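Local coordinates for protein acyl-coenzyme A oxidase 3 (Yarrowia lipolytica, PDB 5YS9) that oxidises acyl-CoA substrates of different chain lengths to (2E)-enoyl-CoA with its FAD cofactor, reducing oxygen to hydrogen peroxide in peroxisomal fatty acid beta-oxidation, at residues F414-C419 with V450-E455; G117-L122 with I310-F315; E11-Q16 with P23-A28. All coordinates share one frame; numbering follows the deposited sequence.

Contact 1: F414-C419 with V450-E455; sequences FTTWTC and VQCTWE. With FAD (flavin-adenine dinucleotide), chain C.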
loop_
_atom_site.group_PDB
_atom_site.type_symbol
_atom_site.label_atom_id
_atom_site.label_comp_id
_atom_site.label_asym_id
_atom_site.label_seq_id
_atom_site.Cartn_x
_atom_site.Cartn_y
_atom_site.Cartn_z
ATOM N N PHE A 414 7.119 -1.987 13.212
ATOM C CA PHE A 414 5.674 -2.229 13.175
ATOM C C PHE A 414 4.779 -0.994 13.153
ATOM O O PHE A 414 3.716 -1.026 12.524
ATOM C CB PHE A 414 5.264 -3.235 14.275
ATOM C CG PHE A 414 5.690 -4.642 13.943
ATOM C CD1 PHE A 414 5.004 -5.363 12.977
ATOM C CD2 PHE A 414 6.833 -5.214 14.525
ATOM C CE1 PHE A 414 5.405 -6.650 12.629
ATOM C CE2 PHE A 414 7.250 -6.499 14.186
ATOM C CZ PHE A 414 6.544 -7.219 13.225
ATOM N N THR A 415 5.197 0.078 13.823
ATOM C CA THR A 415 4.440 1.301 13.810
ATOM C C THR A 415 4.590 1.978 12.440
ATOM O O THR A 415 3.674 2.618 11.953
ATOM C CB THR A 415 4.758 2.285 14.995
ATOM O OG1 THR A 415 6.126 2.743 14.972
ATOM C CG2 THR A 415 4.441 1.665 16.321
ATOM N N THR A 416 5.737 1.842 11.796
ATOM C CA THR A 416 5.838 2.384 10.447
ATOM C C THR A 416 4.978 1.593 9.469
ATOM O O THR A 416 4.188 2.209 8.748
ATOM C CB THR A 416 7.278 2.613 9.970
ATOM O OG1 THR A 416 8.045 1.406 9.993
ATOM C CG2 THR A 416 7.904 3.652 10.851
ATOM N N TRP A 417 5.084 0.264 9.467
ATOM C CA TRP A 417 4.189 -0.556 8.645
ATOM C C TRP A 417 2.695 -0.322 8.939
ATOM O O TRP A 417 1.875 -0.249 8.018
ATOM C CB TRP A 417 4.463 -2.047 8.812
ATOM C CG TRP A 417 5.545 -2.633 7.989
ATOM C CD1 TRP A 417 5.905 -2.315 6.679
ATOM C CD2 TRP A 417 6.402 -3.676 8.389
ATOM N NE1 TRP A 417 6.944 -3.105 6.273
ATOM C CE2 TRP A 417 7.256 -3.970 7.291
ATOM C CE3 TRP A 417 6.538 -4.414 9.573
ATOM C CZ2 TRP A 417 8.231 -4.969 7.352
ATOM C CZ3 TRP A 417 7.515 -5.421 9.621
ATOM C CH2 TRP A 417 8.345 -5.674 8.520
ATOM N N THR A 418 2.353 -0.222 10.213
ATOM C CA THR A 418 0.995 0.006 10.602
ATOM C C THR A 418 0.471 1.354 10.080
ATOM O O THR A 418 -0.643 1.396 9.570
ATOM C CB THR A 418 0.820 -0.121 12.124
ATOM O OG1 THR A 418 1.006 -1.493 12.486
ATOM C CG2 THR A 418 -0.599 0.267 12.528
ATOM N N CYS A 419 1.282 2.418 10.172
ATOM C CA CYS A 419 0.904 3.701 9.638
ATOM C C CYS A 419 0.588 3.589 8.130
ATOM O O CYS A 419 -0.398 4.151 7.660
ATOM C CB CYS A 419 1.965 4.807 9.931
ATOM S SG CYS A 419 1.571 6.442 9.193
ATOM N N VAL A 450 8.662 5.154 2.577
ATOM C CA VAL A 450 10.100 5.073 2.707
ATOM C C VAL A 450 10.545 4.876 4.160
ATOM O O VAL A 450 11.604 4.348 4.404
ATOM C CB VAL A 450 10.803 6.278 2.038
ATOM C CG1 VAL A 450 10.327 7.590 2.622
ATOM C CG2 VAL A 450 12.303 6.146 2.133
ATOM N N GLN A 451 9.708 5.267 5.108
ATOM C CA GLN A 451 9.987 5.153 6.535
ATOM C C GLN A 451 10.247 3.704 6.918
ATOM O O GLN A 451 10.937 3.419 7.870
ATOM C CB GLN A 451 8.799 5.652 7.348
ATOM C CG GLN A 451 8.526 7.133 7.254
ATOM C CD GLN A 451 9.051 7.895 8.435
ATOM O OE1 GLN A 451 10.186 8.318 8.453
ATOM N NE2 GLN A 451 8.223 8.076 9.427
ATOM N N CYS A 452 9.604 2.794 6.219
ATOM C CA CYS A 452 9.884 1.380 6.334
ATOM C C CYS A 452 11.250 0.936 5.827
ATOM O O CYS A 452 11.739 -0.090 6.237
ATOM C CB CYS A 452 8.773 0.559 5.704
ATOM S SG CYS A 452 7.149 1.004 6.303
ATOM N N THR A 453 11.813 1.650 4.866
ATOM C CA THR A 453 13.077 1.237 4.279
ATOM C C THR A 453 14.306 1.894 4.906
ATOM O O THR A 453 15.251 1.225 5.243
ATOM C CB THR A 453 13.039 1.415 2.743
ATOM O OG1 THR A 453 12.194 0.413 2.182
ATOM C CG2 THR A 453 14.390 1.263 2.127
ATOM N N TRP A 454 14.266 3.209 5.037
ATOM C CA TRP A 454 15.338 3.979 5.649
ATOM C C TRP A 454 15.328 3.960 7.171
ATOM O O TRP A 454 14.354 3.585 7.779
ATOM C CB TRP A 454 15.374 5.399 5.092
ATOM C CG TRP A 454 14.312 6.329 5.566
ATOM C CD1 TRP A 454 13.548 6.196 6.659
ATOM C CD2 TRP A 454 13.924 7.557 4.954
ATOM N NE1 TRP A 454 12.698 7.250 6.778
ATOM C CE2 TRP A 454 12.911 8.108 5.740
ATOM C CE3 TRP A 454 14.335 8.244 3.810
ATOM C CZ2 TRP A 454 12.295 9.308 5.424
ATOM C CZ3 TRP A 454 13.726 9.431 3.503
ATOM C CH2 TRP A 454 12.716 9.952 4.303
ATOM N N GLU A 455 16.429 4.352 7.784
ATOM C CA GLU A 455 16.548 4.295 9.229
ATOM C C GLU A 455 16.388 2.869 9.688
ATOM O O GLU A 455 15.811 2.599 10.719
ATOM C CB GLU A 455 15.505 5.167 9.906
ATOM C CG GLU A 455 15.708 6.657 9.718
ATOM C CD GLU A 455 16.925 7.200 10.434
ATOM O OE1 GLU A 455 17.300 6.665 11.478
ATOM O OE2 GLU A 455 17.501 8.181 9.953
HETATM P PA FAD C . 19.400 -3.536 1.459
HETATM O O1A FAD C . 20.289 -4.091 0.414
HETATM O O2A FAD C . 19.892 -3.349 2.843
HETATM O O5B FAD C . 18.176 -4.531 1.552
HETATM C C5B FAD C . 17.378 -4.785 0.407
HETATM C C4B FAD C . 16.329 -5.837 0.701
HETATM O O4B FAD C . 16.965 -7.046 1.096
HETATM C C3B FAD C . 15.452 -5.410 1.847
HETATM O O3B FAD C . 14.118 -5.799 1.590
HETATM C C2B FAD C . 15.928 -6.219 3.013
HETATM O O2B FAD C . 14.818 -6.590 3.806
HETATM C C1B FAD C . 16.569 -7.435 2.397
HETATM N N9A FAD C . 17.704 -7.817 3.258
HETATM C C8A FAD C . 18.854 -7.152 3.424
HETATM N N7A FAD C . 19.643 -7.782 4.310
HETATM C C5A FAD C . 18.994 -8.867 4.727
HETATM C C6A FAD C . 19.256 -9.970 5.662
HETATM N N6A FAD C . 20.409 -10.043 6.347
HETATM N N1A FAD C . 18.302 -10.901 5.807
HETATM C C2A FAD C . 17.149 -10.842 5.134
HETATM N N3A FAD C . 16.847 -9.874 4.276
HETATM C C4A FAD C . 17.713 -8.883 4.035
HETATM N N1 FAD C . 20.890 7.100 2.908
HETATM C C2 FAD C . 21.743 8.035 3.349
HETATM O O2 FAD C . 22.822 7.688 3.823
HETATM N N3 FAD C . 21.483 9.333 3.311
HETATM C C4 FAD C . 20.353 9.798 2.826
HETATM O O4 FAD C . 20.148 11.004 2.798
HETATM C C4X FAD C . 19.364 8.848 2.318
HETATM N N5 FAD C . 18.210 9.263 1.813
HETATM C C5X FAD C . 17.331 8.374 1.346
HETATM C C6 FAD C . 16.155 8.851 0.824
HETATM C C7 FAD C . 15.223 7.982 0.329
HETATM C C7M FAD C . 13.945 8.541 -0.222
HETATM C C8 FAD C . 15.489 6.528 0.361
HETATM C C8M FAD C . 14.480 5.556 -0.167
HETATM C C9 FAD C . 16.666 6.044 0.894
HETATM C C9A FAD C . 17.604 6.919 1.387
HETATM N N10 FAD C . 18.808 6.458 1.932
HETATM C C10 FAD C . 19.708 7.424 2.387
HETATM C "C1'" FAD C . 19.146 5.036 1.970
HETATM C "C2'" FAD C . 18.432 4.195 3.013
HETATM O "O2'" FAD C . 18.967 4.526 4.283
HETATM C "C3'" FAD C . 18.675 2.722 2.690
HETATM O "O3'" FAD C . 17.999 2.465 1.473
HETATM C "C4'" FAD C . 18.205 1.670 3.695
HETATM O "O4'" FAD C . 18.667 1.924 5.015
HETATM C "C5'" FAD C . 18.762 0.312 3.339
HETATM O "O5'" FAD C . 18.229 -0.115 2.106
HETATM P P FAD C . 19.135 -0.741 0.971
HETATM O O1P FAD C . 18.753 -0.074 -0.291
HETATM O O2P FAD C . 20.544 -0.735 1.433
HETATM O O3P FAD C . 18.630 -2.242 0.912
#
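C452 packs its sulfur against T416 and W417 in a buried contact that has no hydrogen bond between the two segments and joins the long helix 391-428 to the loop between helices 441-448 and 458-477. The backbones run close, with the CA atoms of T416 and C452 5.9 Å apart. Because SG of C452 lies anti to the carbonyl carbon (chi1 -52°), it is carried to within 3.6 Å of W417 CD1. It stands 48° off the normal of the five-membered ring, the evidence for an oblique sulfur-aromatic contact. The same SG is 3.8 Å from OG1 of T416, whose polar partners lie elsewhere, at the carbonyl of K412 and at N458. Beside it, CG2 of T416 meets CB of Q451 at 4.1 Å, the two side chains lying nearly perpendicular. The indole of W417 is fixed from two further directions: NE1 bonds to OE1 of Q428 of the second subunit, and CZ3 rides 3.9 Å above one face of the F414 ring. Before and after C452 the segment reaches the cofactor. CG2 of V450 packs against the flavin methyl C8M of FAD, the carbonyl O of T453 lies 3.4 Å from FAD C4', and CE3 of W454 is 3.5 Å from FAD C6, at the indole edge. V450, T453 and W454 thus line the FAD pocket, completed by both subunits in this acyl-CoA oxidase dimer.

Contact 2: G117-L122 with I310-F315; sequences GTRIRL and IADSFF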
loop_
_atom_site.group_PDB
_atom_site.type_symbol
_atom_site.label_atom_id
_atom_site.label_comp_id
_atom_site.label_asym_id
_atom_site.label_seq_id
_atom_site.Cartn_x
_atom_site.Cartn_y
_atom_site.Cartn_z
ATOM N N GLY A 117 8.169 16.180 2.414
ATOM C CA GLY A 117 9.312 16.475 1.597
ATOM C C GLY A 117 10.181 17.549 2.204
ATOM O O GLY A 117 11.373 17.358 2.389
ATOM N N THR A 118 9.593 18.692 2.513
ATOM C CA THR A 118 10.375 19.830 2.985
ATOM C C THR A 118 11.134 19.498 4.268
ATOM O O THR A 118 12.332 19.731 4.395
ATOM C CB THR A 118 9.476 21.048 3.181
ATOM O OG1 THR A 118 9.048 21.530 1.900
ATOM C CG2 THR A 118 10.243 22.174 3.887
ATOM N N ARG A 119 10.419 18.926 5.218
ATOM C CA ARG A 119 11.009 18.443 6.468
ATOM C C ARG A 119 12.313 17.660 6.246
ATOM O O ARG A 119 13.275 17.872 6.961
ATOM C CB ARG A 119 9.972 17.565 7.175
ATOM C CG ARG A 119 10.469 16.909 8.419
ATOM C CD ARG A 119 9.540 15.861 8.968
ATOM N NE ARG A 119 10.188 15.407 10.194
ATOM C CZ ARG A 119 9.790 14.418 10.987
ATOM N NH1 ARG A 119 8.689 13.752 10.717
ATOM N NH2 ARG A 119 10.529 14.088 12.066
ATOM N N ILE A 120 12.355 16.768 5.254
ATOM C CA ILE A 120 13.530 15.928 5.049
ATOM C C ILE A 120 14.577 16.679 4.291
ATOM O O ILE A 120 15.764 16.530 4.580
ATOM C CB ILE A 120 13.233 14.602 4.300
ATOM C CG1 ILE A 120 12.121 13.841 4.995
ATOM C CG2 ILE A 120 14.465 13.708 4.270
ATOM C CD1 ILE A 120 12.406 13.608 6.469
ATOM N N ARG A 121 14.178 17.519 3.359
ATOM C CA ARG A 121 15.164 18.262 2.613
ATOM C C ARG A 121 15.966 19.155 3.526
ATOM O O ARG A 121 17.153 19.331 3.347
ATOM C CB ARG A 121 14.560 19.046 1.459
ATOM C CG ARG A 121 15.484 19.029 0.265
ATOM C CD ARG A 121 15.078 20.014 -0.790
ATOM N NE ARG A 121 16.240 20.592 -1.426
ATOM C CZ ARG A 121 16.221 21.127 -2.627
ATOM N NH1 ARG A 121 15.106 21.142 -3.310
ATOM N NH2 ARG A 121 17.313 21.637 -3.131
ATOM N N LEU A 122 15.309 19.732 4.507
ATOM C CA LEU A 122 16.029 20.401 5.581
ATOM C C LEU A 122 16.730 19.400 6.489
ATOM O O LEU A 122 17.923 19.543 6.807
ATOM C CB LEU A 122 15.071 21.229 6.422
ATOM C CG LEU A 122 15.764 22.229 7.322
ATOM C CD1 LEU A 122 16.793 23.014 6.520
ATOM C CD2 LEU A 122 14.715 23.129 7.966
ATOM N N ILE A 310 8.310 6.462 15.803
ATOM C CA ILE A 310 7.151 5.841 16.411
ATOM C C ILE A 310 6.098 6.914 16.586
ATOM O O ILE A 310 4.967 6.670 16.235
ATOM C CB ILE A 310 7.481 5.173 17.760
ATOM C CG1 ILE A 310 8.434 4.010 17.531
ATOM C CG2 ILE A 310 6.217 4.628 18.413
ATOM C CD1 ILE A 310 9.291 3.725 18.744
ATOM N N ALA A 311 6.502 8.070 17.131
ATOM C CA ALA A 311 5.670 9.269 17.173
ATOM C C ALA A 311 5.188 9.771 15.782
ATOM O O ALA A 311 4.023 10.075 15.637
ATOM C CB ALA A 311 6.378 10.382 17.937
ATOM N N ASP A 312 6.064 9.844 14.781
ATOM C CA ASP A 312 5.668 10.185 13.400
ATOM C C ASP A 312 4.529 9.284 12.926
ATOM O O ASP A 312 3.658 9.741 12.198
ATOM C CB ASP A 312 6.837 10.034 12.380
ATOM C CG ASP A 312 7.920 11.105 12.520
ATOM O OD1 ASP A 312 7.664 12.110 13.200
ATOM O OD2 ASP A 312 9.054 10.944 11.960
ATOM N N SER A 313 4.568 7.998 13.288
ATOM C CA SER A 313 3.532 7.073 12.863
ATOM C C SER A 313 2.181 7.529 13.441
ATOM O O SER A 313 1.104 7.450 12.766
ATOM C CB SER A 313 3.858 5.625 13.235
ATOM O OG SER A 313 5.026 5.165 12.560
ATOM N N PHE A 314 2.243 8.030 14.667
ATOM C CA PHE A 314 1.073 8.609 15.275
ATOM C C PHE A 314 0.606 9.857 14.547
ATOM O O PHE A 314 -0.562 9.966 14.134
ATOM C CB PHE A 314 1.323 8.942 16.754
ATOM C CG PHE A 314 0.320 9.897 17.312
ATOM C CD1 PHE A 314 -0.961 9.470 17.573
ATOM C CD2 PHE A 314 0.643 11.244 17.496
ATOM C CE1 PHE A 314 -1.911 10.341 18.078
ATOM C CE2 PHE A 314 -0.308 12.138 17.990
ATOM C CZ PHE A 314 -1.586 11.677 18.290
ATOM N N PHE A 315 1.526 10.804 14.441
ATOM C CA PHE A 315 1.263 12.069 13.833
ATOM C C PHE A 315 0.643 12.007 12.435
ATOM O O PHE A 315 -0.211 12.825 12.128
ATOM C CB PHE A 315 2.545 12.903 13.803
ATOM C CG PHE A 315 2.880 13.544 15.124
ATOM C CD1 PHE A 315 1.971 14.414 15.745
ATOM C CD2 PHE A 315 4.093 13.281 15.761
ATOM C CE1 PHE A 315 2.292 15.025 16.948
ATOM C CE2 PHE A 315 4.416 13.872 16.983
ATOM C CZ PHE A 315 3.521 14.744 17.571
#
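OD1 of D312 is gripped by two nitrogens, NH1 of R119 across the contact and NE2 of Q109 on helix 101-111. The bond from R119 NH1 to D312 OD1 measures 3.1 Å, with an N-H...O angle of 156°, and belongs to a salt bridge. NH1 of R119 is equally close to the other carboxylate oxygen, OD2 of D312, at 3.1 Å, so a single nitrogen faces both oxygens. The paired, coplanar fork of many Arg-Asp bridges is absent: the guanidinium and carboxylate planes stand 88° apart, and NH1 meets OD1 from above the carboxylate plane, 51° out of it. Relative to the guanidinium, the carboxylate carbon lies at the edge and in the plane. NH2 of R119 stays at 3.5 Å from D312 OD2, near enough to add to the electrostatic attraction.

The bridge spans a wide gap: the CA atoms of R119 and D312 are 12.0 Å apart, and R119 covers a little over half of that distance with a fully extended chain, its CG anti to the backbone N. The shorter D312 comes from the opposite direction, and the arginine's positive charge would be expected to stabilise its buried carboxylate in the ionised form.

Helix 101-111 fills in alongside, S108 and Q109 touching R119 while Q109 also meets A311 and F315. The bridge therefore ties helix 116-136, in the acyl-CoA oxidase N-terminal family region, to helix 300-330, in the C-alpha1 region, whose neighbouring side chains I310 and S313 pack on helix 391-428.

Contact 3: E11-Q16 with P23-A28; sequences EIDGKQ and PPKALA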
loop_
_atom_site.group_PDB
_atom_site.type_symbol
_atom_site.label_atom_id
_atom_site.label_comp_id
_atom_site.label_asym_id
_atom_site.label_seq_id
_atom_site.Cartn_x
_atom_site.Cartn_y
_atom_site.Cartn_z
ATOM N N GLU A 11 -35.314 13.686 7.608
ATOM C CA GLU A 11 -35.859 14.738 8.439
ATOM C C GLU A 11 -35.182 14.747 9.788
ATOM O O GLU A 11 -35.212 13.761 10.505
ATOM C CB GLU A 11 -37.339 14.491 8.651
ATOM C CG GLU A 11 -38.260 15.517 8.019
ATOM C CD GLU A 11 -39.718 15.135 8.157
ATOM O OE1 GLU A 11 -40.582 15.905 7.700
ATOM O OE2 GLU A 11 -40.006 14.061 8.722
ATOM N N ILE A 12 -34.577 15.869 10.140
ATOM C CA ILE A 12 -33.991 16.029 11.455
ATOM C C ILE A 12 -34.447 17.331 12.079
ATOM O O ILE A 12 -34.216 18.391 11.526
ATOM C CB ILE A 12 -32.455 16.044 11.371
ATOM C CG1 ILE A 12 -31.940 14.713 10.844
ATOM C CG2 ILE A 12 -31.849 16.340 12.730
ATOM C CD1 ILE A 12 -31.254 14.817 9.510
ATOM N N ASP A 13 -35.048 17.253 13.256
ATOM C CA ASP A 13 -35.495 18.445 13.968
ATOM C C ASP A 13 -36.435 19.331 13.165
ATOM O O ASP A 13 -36.327 20.546 13.195
ATOM C CB ASP A 13 -34.304 19.251 14.481
ATOM C CG ASP A 13 -33.601 18.566 15.628
ATOM O OD1 ASP A 13 -34.199 17.642 16.202
ATOM O OD2 ASP A 13 -32.455 18.937 15.950
ATOM N N GLY A 14 -37.361 18.713 12.450
ATOM C CA GLY A 14 -38.368 19.447 11.712
ATOM C C GLY A 14 -37.957 19.963 10.348
ATOM O O GLY A 14 -38.708 20.685 9.704
ATOM N N LYS A 15 -36.771 19.588 9.895
ATOM C CA LYS A 15 -36.269 20.073 8.626
ATOM C C LYS A 15 -35.884 18.909 7.740
ATOM O O LYS A 15 -35.572 17.835 8.216
ATOM C CB LYS A 15 -35.078 21.002 8.838
ATOM C CG LYS A 15 -35.448 22.381 9.357
ATOM C CD LYS A 15 -34.228 23.272 9.519
ATOM C CE LYS A 15 -34.531 24.490 10.383
ATOM N NZ LYS A 15 -33.899 25.745 9.875
ATOM N N GLN A 16 -35.927 19.132 6.441
ATOM C CA GLN A 16 -35.634 18.097 5.471
ATOM C C GLN A 16 -34.268 18.299 4.845
ATOM O O GLN A 16 -33.881 19.402 4.513
ATOM C CB GLN A 16 -36.704 18.069 4.395
ATOM C CG GLN A 16 -37.874 17.165 4.725
ATOM C CD GLN A 16 -37.892 15.921 3.870
ATOM O OE1 GLN A 16 -37.458 15.948 2.723
ATOM N NE2 GLN A 16 -38.393 14.824 4.420
ATOM N N PRO A 23 -24.875 16.026 5.531
ATOM C CA PRO A 23 -23.605 15.770 6.266
ATOM C C PRO A 23 -23.239 16.658 7.492
ATOM O O PRO A 23 -22.973 16.108 8.572
ATOM C CB PRO A 23 -22.542 15.873 5.176
ATOM C CG PRO A 23 -23.270 15.427 3.933
ATOM C CD PRO A 23 -24.661 16.013 4.069
ATOM N N PRO A 24 -23.265 18.009 7.360
ATOM C CA PRO A 24 -22.952 18.796 8.573
ATOM C C PRO A 24 -23.896 18.532 9.746
ATOM O O PRO A 24 -23.469 18.588 10.890
ATOM C CB PRO A 24 -23.060 20.251 8.110
ATOM C CG PRO A 24 -23.959 20.209 6.941
ATOM C CD PRO A 24 -23.680 18.884 6.241
ATOM N N LYS A 25 -25.153 18.240 9.468
ATOM C CA LYS A 25 -26.099 17.912 10.517
ATOM C C LYS A 25 -25.774 16.541 11.148
ATOM O O LYS A 25 -25.755 16.415 12.375
ATOM C CB LYS A 25 -27.534 17.976 9.976
ATOM C CG LYS A 25 -28.629 17.893 11.014
ATOM C CD LYS A 25 -28.743 19.139 11.893
ATOM C CE LYS A 25 -29.792 18.889 12.994
ATOM N NZ LYS A 25 -30.054 20.069 13.868
ATOM N N ALA A 26 -25.496 15.533 10.340
ATOM C CA ALA A 26 -25.072 14.232 10.885
ATOM C C ALA A 26 -23.844 14.339 11.791
ATOM O O ALA A 26 -23.846 13.850 12.928
ATOM C CB ALA A 26 -24.822 13.230 9.761
ATOM N N LEU A 27 -22.801 15.024 11.320
ATOM C CA LEU A 27 -21.590 15.119 12.131
ATOM C C LEU A 27 -21.804 15.919 13.432
ATOM O O LEU A 27 -21.236 15.595 14.467
ATOM C CB LEU A 27 -20.420 15.634 11.309
ATOM C CG LEU A 27 -19.042 15.554 11.988
ATOM C CD1 LEU A 27 -18.688 14.125 12.368
ATOM C CD2 LEU A 27 -17.978 16.111 11.065
ATOM N N ALA A 28 -22.657 16.929 13.398
ATOM C CA ALA A 28 -23.007 17.647 14.624
ATOM C C ALA A 28 -23.677 16.664 15.557
ATOM O O ALA A 28 -23.345 16.632 16.731
ATOM C CB ALA A 28 -23.908 18.861 14.352
#
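K25 runs from helix 23-31 to the hairpin tip at I12 and D13. CB of K25 is 5.4 Å from I12 CG2, too far for contact. The first torsion sets CG anti to the backbone N (chi1 -170°), which brings CG of K25 to 4.0 Å from CG2 of I12. At chi2 the chain bends (71°) before running straight through CD, CE and NZ; the bend turns the outer half along the hairpin. CD of K25 passes CG2 of I12 at 4.3 Å. CE of K25 lies 3.3 Å from CG2 of I12, a contact shorter than usual and so of doubtful exact length, and 4.0 Å from OD2 of D13. I12 and K25 run antiparallel alongside one another, so the isoleucine methyl rests on the lysine methylenes. The ammonium nitrogen NZ ends the path 3.4 Å from D13 OD2, a weak hydrogen bond within a salt bridge, coming in across the carboxylate arm.

The turn presents the acid. From I12 to K15 the backbone forms a type I' beta turn, the usual connection of a two-residue hairpin, held by I12 N to K15 O at 2.9 Å and by K15 N to I12 O at 3.3 Å. D13 and G14 occupy its two central positions, both in left-handed conformation, which glycine adopts readily.

Y17 of the returning strand touches both I12 and K25. P23 and L27 pack on V330 of helix 300-330, so the contact attaches the N-terminal hairpin to a helix docked there. Chemically, the lysine is amphipathic: its methylenes pack on an aliphatic side chain, while its charge makes a long bridge to an exposed carboxylate. Such a surface ion pair, open to competition from water, is likely to be modest in strength.

In the fold
Starting from the N terminus, contact 3 comes first and closes the shortest loop, linking hairpin 10-17 to helix 23-31 across only six intervening residues. Contact 2 then spans 187 residues, all the strands of the large mixed sheet among them, and ties the N-terminal helical part to helix 300-330. Contact 1 closes later, over 30 residues, between helix 391-428 and the loop that lines the FAD pocket. The three loops follow one another in series, neither nested nor crossed. Contacts 1 and 2 have centres about 11 Å apart and touch through T415 and S313, near the chain's centre; contact 3 lies about 41 Å from contact 1, centre to centre, at the periphery.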